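Long-range contacts in probable acrylyl-CoA reductase AcuI (Escherichia coli, PDB 1O89), which probably catalyses the NADPH-dependent reduction of acryloyl-CoA to propanoyl-CoA: residues 50-61 and 84-95; 22-30 and 37-46. All blocks are in the same frame, centred on the assembly; numbering follows the deposited sequence.

Contact 1: residues 50-61 and 84-95; sequences DVTVDVHWSSLN and IDFAGTVRTSED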
loop_
_atom_site.group_PDB
_atom_site.type_symbol
_atom_site.label_atom_id
_atom_site.label_comp_id
_atom_site.label_asym_id
_atom_site.label_seq_id
_atom_site.Cartn_x
_atom_site.Cartn_y
_atom_site.Cartn_z
ATOM N N ASP A 50 28.613 5.700 -20.315
ATOM C CA ASP A 50 29.329 4.704 -21.128
ATOM C C ASP A 50 28.576 4.288 -22.403
ATOM O O ASP A 50 29.051 3.443 -23.150
ATOM C CB ASP A 50 29.721 3.464 -20.296
ATOM C CG ASP A 50 28.593 2.947 -19.424
ATOM O OD1 ASP A 50 27.413 3.165 -19.766
ATOM O OD2 ASP A 50 28.798 2.311 -18.368
ATOM N N VAL A 51 27.415 4.885 -22.656
ATOM C CA VAL A 51 26.686 4.649 -23.899
ATOM C C VAL A 51 26.234 5.976 -24.477
ATOM O O VAL A 51 25.545 6.754 -23.808
ATOM C CB VAL A 51 25.453 3.735 -23.707
ATOM C CG1 VAL A 51 24.853 3.355 -25.059
ATOM C CG2 VAL A 51 25.821 2.484 -22.917
ATOM N N THR A 52 26.641 6.233 -25.717
ATOM C CA THR A 52 26.146 7.368 -26.482
ATOM C C THR A 52 25.107 6.889 -27.498
ATOM O O THR A 52 25.336 5.912 -28.207
ATOM C CB THR A 52 27.310 8.090 -27.166
ATOM O OG1 THR A 52 28.246 8.505 -26.173
ATOM C CG2 THR A 52 26.862 9.402 -27.806
ATOM N N VAL A 53 23.969 7.577 -27.542
ATOM C CA VAL A 53 22.855 7.226 -28.419
ATOM C C VAL A 53 22.574 8.371 -29.412
ATOM O O VAL A 53 22.496 9.546 -29.025
ATOM C CB VAL A 53 21.570 6.943 -27.599
ATOM C CG1 VAL A 53 20.421 6.523 -28.506
ATOM C CG2 VAL A 53 21.829 5.882 -26.532
ATOM N N ASP A 54 22.486 8.005 -30.694
ATOM C CA ASP A 54 21.945 8.858 -31.760
ATOM C C ASP A 54 20.426 8.880 -31.651
ATOM O O ASP A 54 19.753 7.911 -31.993
ATOM C CB ASP A 54 22.323 8.320 -33.144
ATOM C CG ASP A 54 23.792 8.501 -33.466
ATOM O OD1 ASP A 54 24.363 9.554 -33.116
ATOM O OD2 ASP A 54 24.460 7.638 -34.061
ATOM N N VAL A 55 19.895 9.981 -31.147
ATOM C CA VAL A 55 18.474 10.098 -30.882
ATOM C C VAL A 55 17.749 10.326 -32.197
ATOM O O VAL A 55 18.167 11.126 -33.052
ATOM C CB VAL A 55 18.202 11.234 -29.873
ATOM C CG1 VAL A 55 16.708 11.371 -29.565
ATOM C CG2 VAL A 55 18.973 10.977 -28.604
ATOM N N HIS A 56 16.695 9.558 -32.396
ATOM C CA HIS A 56 15.889 9.677 -33.597
ATOM C C HIS A 56 14.547 10.314 -33.241
ATOM O O HIS A 56 14.032 11.128 -33.999
ATOM C CB HIS A 56 15.678 8.297 -34.213
ATOM C CG HIS A 56 16.931 7.659 -34.723
ATOM N ND1 HIS A 56 17.915 8.365 -35.386
ATOM C CD2 HIS A 56 17.340 6.366 -34.713
ATOM C CE1 HIS A 56 18.881 7.539 -35.750
ATOM N NE2 HIS A 56 18.557 6.319 -35.353
ATOM N N TRP A 57 13.984 9.911 -32.100
ATOM C CA TRP A 57 12.709 10.435 -31.590
ATOM C C TRP A 57 12.791 10.745 -30.104
ATOM O O TRP A 57 13.375 9.981 -29.327
ATOM C CB TRP A 57 11.558 9.430 -31.803
ATOM C CG TRP A 57 11.176 9.185 -33.236
ATOM C CD1 TRP A 57 11.582 8.145 -34.023
ATOM C CD2 TRP A 57 10.305 9.987 -34.056
ATOM N NE1 TRP A 57 11.031 8.255 -35.277
ATOM C CE2 TRP A 57 10.232 9.365 -35.324
ATOM C CE3 TRP A 57 9.566 11.158 -33.843
ATOM C CZ2 TRP A 57 9.474 9.884 -36.384
ATOM C CZ3 TRP A 57 8.799 11.674 -34.899
ATOM C CH2 TRP A 57 8.764 11.035 -36.153
ATOM N N SER A 58 12.194 11.859 -29.710
ATOM C CA SER A 58 11.932 12.161 -28.301
ATOM C C SER A 58 10.464 12.623 -28.219
ATOM O O SER A 58 9.657 12.264 -29.095
ATOM C CB SER A 58 12.916 13.223 -27.796
ATOM O OG SER A 58 12.823 13.445 -26.385
ATOM N N SER A 59 10.142 13.420 -27.198
ATOM C CA SER A 59 8.776 13.862 -26.875
ATOM C C SER A 59 8.775 15.169 -26.099
ATOM O O SER A 59 9.790 15.575 -25.532
ATOM C CB SER A 59 8.066 12.889 -25.906
ATOM O OG SER A 59 8.401 11.549 -26.157
ATOM N N LEU A 60 7.590 15.764 -26.021
ATOM C CA LEU A 60 7.307 16.815 -25.071
ATOM C C LEU A 60 6.291 16.291 -24.061
ATOM O O LEU A 60 5.094 16.530 -24.204
ATOM C CB LEU A 60 6.750 18.052 -25.777
ATOM C CG LEU A 60 7.677 18.952 -26.594
ATOM C CD1 LEU A 60 7.096 20.351 -26.654
ATOM C CD2 LEU A 60 9.118 19.001 -26.052
ATOM N N ASN A 61 6.762 15.576 -23.037
ATOM C CA ASN A 61 5.910 15.282 -21.857
ATOM C C ASN A 61 5.575 16.559 -21.117
ATOM O O ASN A 61 6.167 17.606 -21.382
ATOM C CB ASN A 61 6.586 14.313 -20.889
ATOM C CG ASN A 61 6.463 12.873 -21.335
ATOM O OD1 ASN A 61 5.420 12.250 -21.131
ATOM N ND2 ASN A 61 7.522 12.336 -21.940
ATOM N N ILE A 84 12.594 13.797 -21.082
ATOM C CA ILE A 84 12.719 12.661 -20.176
ATOM C C ILE A 84 12.664 11.326 -20.886
ATOM O O ILE A 84 13.064 10.321 -20.310
ATOM C CB ILE A 84 11.668 12.700 -19.022
ATOM C CG1 ILE A 84 10.227 12.594 -19.548
ATOM C CG2 ILE A 84 11.857 13.966 -18.182
ATOM C CD1 ILE A 84 9.177 12.570 -18.433
ATOM N N ASP A 85 12.153 11.310 -22.113
ATOM C CA ASP A 85 12.117 10.098 -22.934
ATOM C C ASP A 85 12.927 10.289 -24.215
ATOM O O ASP A 85 12.901 11.363 -24.809
ATOM C CB ASP A 85 10.695 9.806 -23.412
ATOM C CG ASP A 85 9.697 9.660 -22.300
ATOM O OD1 ASP A 85 10.067 9.492 -21.107
ATOM O OD2 ASP A 85 8.475 9.696 -22.566
ATOM N N PHE A 86 13.644 9.261 -24.642
ATOM C CA PHE A 86 14.143 9.228 -26.010
ATOM C C PHE A 86 14.265 7.808 -26.533
ATOM O O PHE A 86 14.265 6.859 -25.772
ATOM C CB PHE A 86 15.473 10.001 -26.162
ATOM C CG PHE A 86 16.654 9.387 -25.440
ATOM C CD1 PHE A 86 17.295 8.273 -25.943
ATOM C CD2 PHE A 86 17.142 9.956 -24.283
ATOM C CE1 PHE A 86 18.392 7.728 -25.283
ATOM C CE2 PHE A 86 18.243 9.418 -23.631
ATOM C CZ PHE A 86 18.862 8.306 -24.134
ATOM N N ALA A 87 14.356 7.682 -27.847
ATOM C CA ALA A 87 14.653 6.408 -28.486
ATOM C C ALA A 87 15.488 6.666 -29.715
ATOM O O ALA A 87 15.305 7.671 -30.392
ATOM C CB ALA A 87 13.368 5.674 -28.861
ATOM N N GLY A 88 16.408 5.758 -30.009
ATOM C CA GLY A 88 17.181 5.858 -31.221
ATOM C C GLY A 88 18.158 4.716 -31.343
ATOM O O GLY A 88 17.848 3.596 -30.964
ATOM N N THR A 89 19.340 5.030 -31.868
ATOM C CA THR A 89 20.379 4.069 -32.239
ATOM C C THR A 89 21.643 4.306 -31.415
ATOM O O THR A 89 22.087 5.441 -31.288
ATOM C CB THR A 89 20.721 4.284 -33.708
ATOM O OG1 THR A 89 19.692 3.720 -34.522
ATOM C CG2 THR A 89 21.957 3.537 -34.096
ATOM N N VAL A 90 22.248 3.231 -30.916
ATOM C CA VAL A 90 23.502 3.323 -30.179
ATOM C C VAL A 90 24.628 3.757 -31.124
ATOM O O VAL A 90 24.872 3.122 -32.139
ATOM C CB VAL A 90 23.867 1.965 -29.509
ATOM C CG1 VAL A 90 25.267 2.003 -28.909
ATOM C CG2 VAL A 90 22.840 1.603 -28.434
ATOM N N ARG A 91 25.291 4.858 -30.786
ATOM C CA ARG A 91 26.452 5.352 -31.527
ATOM C C ARG A 91 27.726 4.654 -31.051
ATOM O O ARG A 91 28.394 3.975 -31.832
ATOM C CB ARG A 91 26.583 6.876 -31.360
ATOM C CG ARG A 91 27.904 7.463 -31.879
ATOM C CD ARG A 91 28.016 8.975 -31.754
ATOM N NE ARG A 91 27.301 9.623 -32.848
ATOM C CZ ARG A 91 27.764 10.616 -33.599
ATOM N NH1 ARG A 91 28.984 11.120 -33.427
ATOM N NH2 ARG A 91 26.985 11.101 -34.559
ATOM N N THR A 92 28.073 4.846 -29.781
ATOM C CA THR A 92 29.234 4.177 -29.186
ATOM C C THR A 92 28.857 3.576 -27.852
ATOM O O THR A 92 27.945 4.055 -27.194
ATOM C CB THR A 92 30.402 5.161 -28.969
ATOM O OG1 THR A 92 30.411 6.158 -29.993
ATOM C CG2 THR A 92 31.735 4.467 -29.145
ATOM N N SER A 93 29.588 2.543 -27.445
ATOM C CA SER A 93 29.335 1.878 -26.173
ATOM C C SER A 93 30.584 1.222 -25.585
ATOM O O SER A 93 31.286 0.501 -26.276
ATOM C CB SER A 93 28.242 0.820 -26.347
ATOM O OG SER A 93 27.911 0.218 -25.107
ATOM N N GLU A 94 30.862 1.509 -24.315
ATOM C CA GLU A 94 31.815 0.739 -23.515
ATOM C C GLU A 94 31.083 -0.313 -22.673
ATOM O O GLU A 94 31.715 -1.198 -22.112
ATOM C CB GLU A 94 32.624 1.652 -22.587
ATOM C CG GLU A 94 33.524 2.669 -23.286
ATOM C CD GLU A 94 33.440 4.052 -22.654
ATOM O OE1 GLU A 94 34.238 4.357 -21.741
ATOM O OE2 GLU A 94 32.559 4.832 -23.067
ATOM N N ASP A 95 29.761 -0.192 -22.563
ATOM C CA ASP A 95 28.938 -1.203 -21.896
ATOM C C ASP A 95 28.882 -2.468 -22.782
ATOM O O ASP A 95 28.400 -2.399 -23.914
ATOM C CB ASP A 95 27.524 -0.648 -21.655
ATOM C CG ASP A 95 26.717 -1.486 -20.675
ATOM O OD1 ASP A 95 26.731 -2.731 -20.787
ATOM O OD2 ASP A 95 26.026 -0.981 -19.762
HETATM O O HOH W 1 26.358 1.294 -17.261
HETATM O O HOH W 2 10.275 13.342 -23.198
#
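Phe86 packs against Val53 and Val55 on one face of this antiparallel pair. Its CE1 reaches Val53 CG1 at 4.0 Å, and its CB meets Val55 CG1 at 3.9 Å. The ring sits there because CG lies between the backbone N and the carbonyl carbon (chi1 67°). Farther along, Val51 spreads its two methyls: CG1 meets Val90 CG1, and CG2 touches Ser93 OG and Asp95 CB. Strand 103-107 touches Phe86 and Val90, and the Phe86 side chain also touches Ala123.

The hollow is at Gly88. A CB there would run into Asp54 O. The His56 ring lies close by, with CD2 3.5 Å from Gly88 CA and Asp54 O over one ring face. At the ring edge, NE2 hydrogen-bonds Thr89 OG1 at 3.0 Å. His56 and Trp57 form a classic beta bulge opposite Ala87, whose O accepts both backbone N-H groups.

On the far side from Phe86, Asp54 OD1 takes Arg91 NE at 3.0 Å on its syn side. The carboxylate and guanidinium planes stand 79° apart. Arg91 has a second acid, Glu43. At the other end, Ser58 OG donates to Asp85 O at 2.6 Å. Asn61 ND2 comes down on Asp85 OD2 from above the carboxylate plane, at 2.9 Å. With Thr147 on OD1, both oxygens of the buried Asp85 carboxylate are tied down. The Asn61 side chain lies about 5 Å from that of Tyr62, which binds NADP(+).

Contact 2: residues 22-30 and 37-46; sequences LQALLLEQQ and SVQTLDESRL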
loop_
_atom_site.group_PDB
_atom_site.type_symbol
_atom_site.label_atom_id
_atom_site.label_comp_id
_atom_site.label_asym_id
_atom_site.label_seq_id
_atom_site.Cartn_x
_atom_site.Cartn_y
_atom_site.Cartn_z
ATOM N N LEU A 22 26.674 18.428 -32.348
ATOM C CA LEU A 22 25.246 17.999 -32.186
ATOM C C LEU A 22 24.275 19.164 -31.909
ATOM O O LEU A 22 24.563 20.053 -31.110
ATOM C CB LEU A 22 25.122 16.952 -31.070
ATOM C CG LEU A 22 25.502 17.438 -29.665
ATOM C CD1 LEU A 22 24.298 17.463 -28.768
ATOM C CD2 LEU A 22 26.615 16.590 -29.060
ATOM N N GLN A 23 23.124 19.145 -32.577
ATOM C CA GLN A 23 22.053 20.097 -32.322
ATOM C C GLN A 23 21.273 19.671 -31.085
ATOM O O GLN A 23 21.055 18.494 -30.847
ATOM C CB GLN A 23 21.089 20.176 -33.512
ATOM C CG GLN A 23 21.713 20.646 -34.804
ATOM C CD GLN A 23 21.665 22.163 -34.978
ATOM O OE1 GLN A 23 20.629 22.720 -35.370
ATOM N NE2 GLN A 23 22.786 22.827 -34.705
ATOM N N ALA A 24 20.812 20.654 -30.327
ATOM C CA ALA A 24 20.117 20.400 -29.074
ATOM C C ALA A 24 19.309 21.618 -28.667
ATOM O O ALA A 24 19.762 22.751 -28.846
ATOM C CB ALA A 24 21.120 20.075 -28.000
ATOM N N LEU A 25 18.110 21.390 -28.137
ATOM C CA LEU A 25 17.388 22.436 -27.430
ATOM C C LEU A 25 17.994 22.547 -26.030
ATOM O O LEU A 25 17.901 21.615 -25.244
ATOM C CB LEU A 25 15.893 22.138 -27.348
ATOM C CG LEU A 25 15.054 23.294 -26.769
ATOM C CD1 LEU A 25 14.763 24.325 -27.831
ATOM C CD2 LEU A 25 13.758 22.786 -26.148
ATOM N N LEU A 26 18.629 23.685 -25.760
ATOM C CA LEU A 26 19.297 23.966 -24.493
ATOM C C LEU A 26 18.507 24.994 -23.673
ATOM O O LEU A 26 18.134 26.054 -24.167
ATOM C CB LEU A 26 20.722 24.486 -24.754
ATOM C CG LEU A 26 21.726 24.456 -23.589
ATOM C CD1 LEU A 26 22.118 23.031 -23.256
ATOM C CD2 LEU A 26 22.980 25.284 -23.897
ATOM N N LEU A 27 18.251 24.653 -22.414
ATOM C CA LEU A 27 17.608 25.554 -21.474
ATOM C C LEU A 27 18.685 26.218 -20.637
ATOM O O LEU A 27 19.553 25.547 -20.101
ATOM C CB LEU A 27 16.639 24.787 -20.573
ATOM C CG LEU A 27 15.539 23.993 -21.284
ATOM C CD1 LEU A 27 14.490 23.482 -20.284
ATOM C CD2 LEU A 27 14.892 24.825 -22.386
ATOM N N GLU A 28 18.631 27.540 -20.554
ATOM C CA GLU A 28 19.569 28.326 -19.754
ATOM C C GLU A 28 18.778 29.281 -18.872
ATOM O O GLU A 28 17.717 29.754 -19.278
ATOM C CB GLU A 28 20.495 29.127 -20.672
ATOM C CG GLU A 28 21.496 28.277 -21.434
ATOM C CD GLU A 28 22.255 29.054 -22.497
ATOM O OE1 GLU A 28 21.647 29.453 -23.519
ATOM O OE2 GLU A 28 23.468 29.262 -22.312
ATOM N N GLN A 29 19.275 29.563 -17.671
ATOM C CA GLN A 29 18.654 30.571 -16.816
ATOM C C GLN A 29 19.442 31.865 -16.969
ATOM O O GLN A 29 20.535 31.995 -16.406
ATOM C CB GLN A 29 18.631 30.127 -15.344
ATOM C CG GLN A 29 17.286 29.559 -14.883
ATOM C CD GLN A 29 17.141 29.482 -13.363
ATOM O OE1 GLN A 29 16.250 28.792 -12.857
ATOM N NE2 GLN A 29 18.003 30.182 -12.642
ATOM N N GLN A 30 18.891 32.809 -17.739
ATOM C CA GLN A 30 19.541 34.099 -18.003
ATOM C C GLN A 30 18.655 35.263 -17.562
ATOM O O GLN A 30 17.476 35.342 -17.944
ATOM C CB GLN A 30 19.881 34.224 -19.490
ATOM N N SER A 37 16.549 27.695 -26.543
ATOM C CA SER A 37 17.010 27.919 -27.913
ATOM C C SER A 37 17.763 26.706 -28.461
ATOM O O SER A 37 18.382 25.958 -27.709
ATOM C CB SER A 37 17.907 29.155 -27.971
ATOM O OG SER A 37 19.177 28.896 -27.405
ATOM N N VAL A 38 17.715 26.525 -29.775
ATOM C CA VAL A 38 18.441 25.438 -30.421
ATOM C C VAL A 38 19.890 25.878 -30.640
ATOM O O VAL A 38 20.153 26.966 -31.140
ATOM C CB VAL A 38 17.761 25.004 -31.747
ATOM C CG1 VAL A 38 18.651 24.040 -32.547
ATOM C CG2 VAL A 38 16.424 24.355 -31.443
ATOM N N GLN A 39 20.821 25.018 -30.256
ATOM C CA GLN A 39 22.243 25.338 -30.273
ATOM C C GLN A 39 23.066 24.159 -30.773
ATOM O O GLN A 39 22.643 23.003 -30.693
ATOM C CB GLN A 39 22.704 25.734 -28.870
ATOM C CG GLN A 39 22.651 27.222 -28.612
ATOM C CD GLN A 39 22.889 27.568 -27.153
ATOM O OE1 GLN A 39 24.013 27.442 -26.648
ATOM N NE2 GLN A 39 21.835 28.007 -26.471
ATOM N N THR A 40 24.246 24.470 -31.296
ATOM C CA THR A 40 25.217 23.464 -31.707
ATOM C C THR A 40 26.176 23.276 -30.544
ATOM O O THR A 40 26.742 24.239 -30.038
ATOM C CB THR A 40 25.947 23.929 -32.984
ATOM O OG1 THR A 40 25.163 23.582 -34.129
ATOM C CG2 THR A 40 27.265 23.179 -33.196
ATOM N N LEU A 41 26.344 22.033 -30.107
ATOM C CA LEU A 41 27.121 21.724 -28.912
ATOM C C LEU A 41 28.202 20.708 -29.239
ATOM O O LEU A 41 27.950 19.736 -29.949
ATOM C CB LEU A 41 26.207 21.157 -27.825
ATOM C CG LEU A 41 25.115 22.086 -27.295
ATOM C CD1 LEU A 41 24.225 21.334 -26.333
ATOM C CD2 LEU A 41 25.724 23.295 -26.624
ATOM N N ASP A 42 29.397 20.922 -28.698
ATOM C CA ASP A 42 30.501 19.999 -28.913
ATOM C C ASP A 42 30.246 18.684 -28.171
ATOM O O ASP A 42 29.723 18.675 -27.051
ATOM C CB ASP A 42 31.816 20.637 -28.452
ATOM C CG ASP A 42 33.036 19.954 -29.040
ATOM O OD1 ASP A 42 33.392 18.859 -28.553
ATOM O OD2 ASP A 42 33.705 20.431 -29.981
ATOM N N GLU A 43 30.608 17.577 -28.812
ATOM C CA GLU A 43 30.491 16.241 -28.219
ATOM C C GLU A 43 31.130 16.124 -26.827
ATOM O O GLU A 43 30.681 15.332 -25.999
ATOM C CB GLU A 43 31.134 15.189 -29.136
ATOM C CG GLU A 43 30.147 14.213 -29.754
ATOM C CD GLU A 43 30.687 13.585 -31.024
ATOM O OE1 GLU A 43 31.830 13.067 -30.996
ATOM O OE2 GLU A 43 29.971 13.616 -32.051
ATOM N N SER A 44 32.189 16.892 -26.588
ATOM C CA SER A 44 32.902 16.845 -25.319
ATOM C C SER A 44 32.077 17.351 -24.132
ATOM O O SER A 44 32.396 17.048 -22.988
ATOM C CB SER A 44 34.222 17.624 -25.420
ATOM O OG SER A 44 34.004 18.991 -25.711
ATOM N N ARG A 45 31.020 18.108 -24.406
ATOM C CA ARG A 45 30.208 18.716 -23.357
ATOM C C ARG A 45 29.139 17.767 -22.821
ATOM O O ARG A 45 28.536 18.048 -21.792
ATOM C CB ARG A 45 29.573 20.023 -23.856
ATOM C CG ARG A 45 30.528 21.235 -23.796
ATOM C CD ARG A 45 29.858 22.584 -24.084
ATOM N NE ARG A 45 28.974 23.029 -22.998
ATOM C CZ ARG A 45 27.973 23.906 -23.128
ATOM N NH1 ARG A 45 27.691 24.462 -24.305
ATOM N NH2 ARG A 45 27.235 24.230 -22.072
ATOM N N LEU A 46 28.907 16.651 -23.517
ATOM C CA LEU A 46 27.939 15.651 -23.080
ATOM C C LEU A 46 28.298 15.158 -21.684
ATOM O O LEU A 46 29.472 15.101 -21.353
ATOM C CB LEU A 46 27.901 14.472 -24.057
ATOM C CG LEU A 46 27.188 14.713 -25.397
ATOM C CD1 LEU A 46 27.311 13.483 -26.283
ATOM C CD2 LEU A 46 25.728 15.089 -25.223
#
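Gln39 NE2 is gripped by two acceptors. It donates across the hairpin to Glu28 OE1 at 3.3 Å, and within its own strand to Ser37 OG at 3.0 Å. Both acceptors lie close to the plane of the amide. Glu28 OE1 is met from above its carboxylate plane, and the two flat groups are turned 51° apart. The other branch of the amide touches an apolar neighbour: Gln39 OE1 is 3.6 Å from Leu26 CD2. With an alanine in place of Gln39, Glu28 OE1 and Ser37 OG would probably lose this shared donor, and a gap would open beside Leu26 CD2.

Farther along, Leu41 CD1 touches both Ala24 CB (3.7 Å) and Leu26 CD1 (4.1 Å). Leu22 completes the group. Its CG takes the position between the backbone N and the carbonyl carbon (chi1 63°). This sets CG and CD2 of Leu22 beside Leu41 O, CG at 3.4 Å. Leu46 CG lies 4.2 Å from Leu22 CD2. On the opposite face from Ala24 and Leu26, Leu25 CD1 meets Val38 CG2 at 4.0 Å, while Ile68 of helix 62-69 packs on Leu25. Backbone bonds pair Leu22 with Leu41, Ala24 with Gln39 and Leu26 with Ser37, as in an antiparallel beta hairpin.

Past the strand, Asp42 OD1 accepts from the backbone N and the hydroxyl of Ser44. The first bond makes an Asx turn, which leads into the short 3-10 segment 43-45. Ala24, Leu26, Ser37 and Gln39 share one face of the hairpin. There the two nearly in-plane bonds of the Gln39 amide probably fix its rotation. They also bring a neutral donor to the Glu28 carboxylate, which may ease its charge.

The two contacts follow each other along the chain. Contact 2 is the beta hairpin of strands 23-28 and 35-40, and contact 1 pairs strands 51-59 and 85-93 of the larger mixed sheet. Their centres are 16 Å apart. They meet directly in a salt bridge between Glu43 OE2 and Arg91 NH1, 3.0 Å long. Residues 119-125 also join them: Glu121 hydrogen-bonds through its backbone to both Gln23 and Val55, and Gln122 touches side chains of both contacts. The hairpin is therefore tied to the sheet of the GroES-like domain. One end of contact 1 comes near the NADP(+)-binding residues Tyr62 and Ser288, while contact 2 lies away from them.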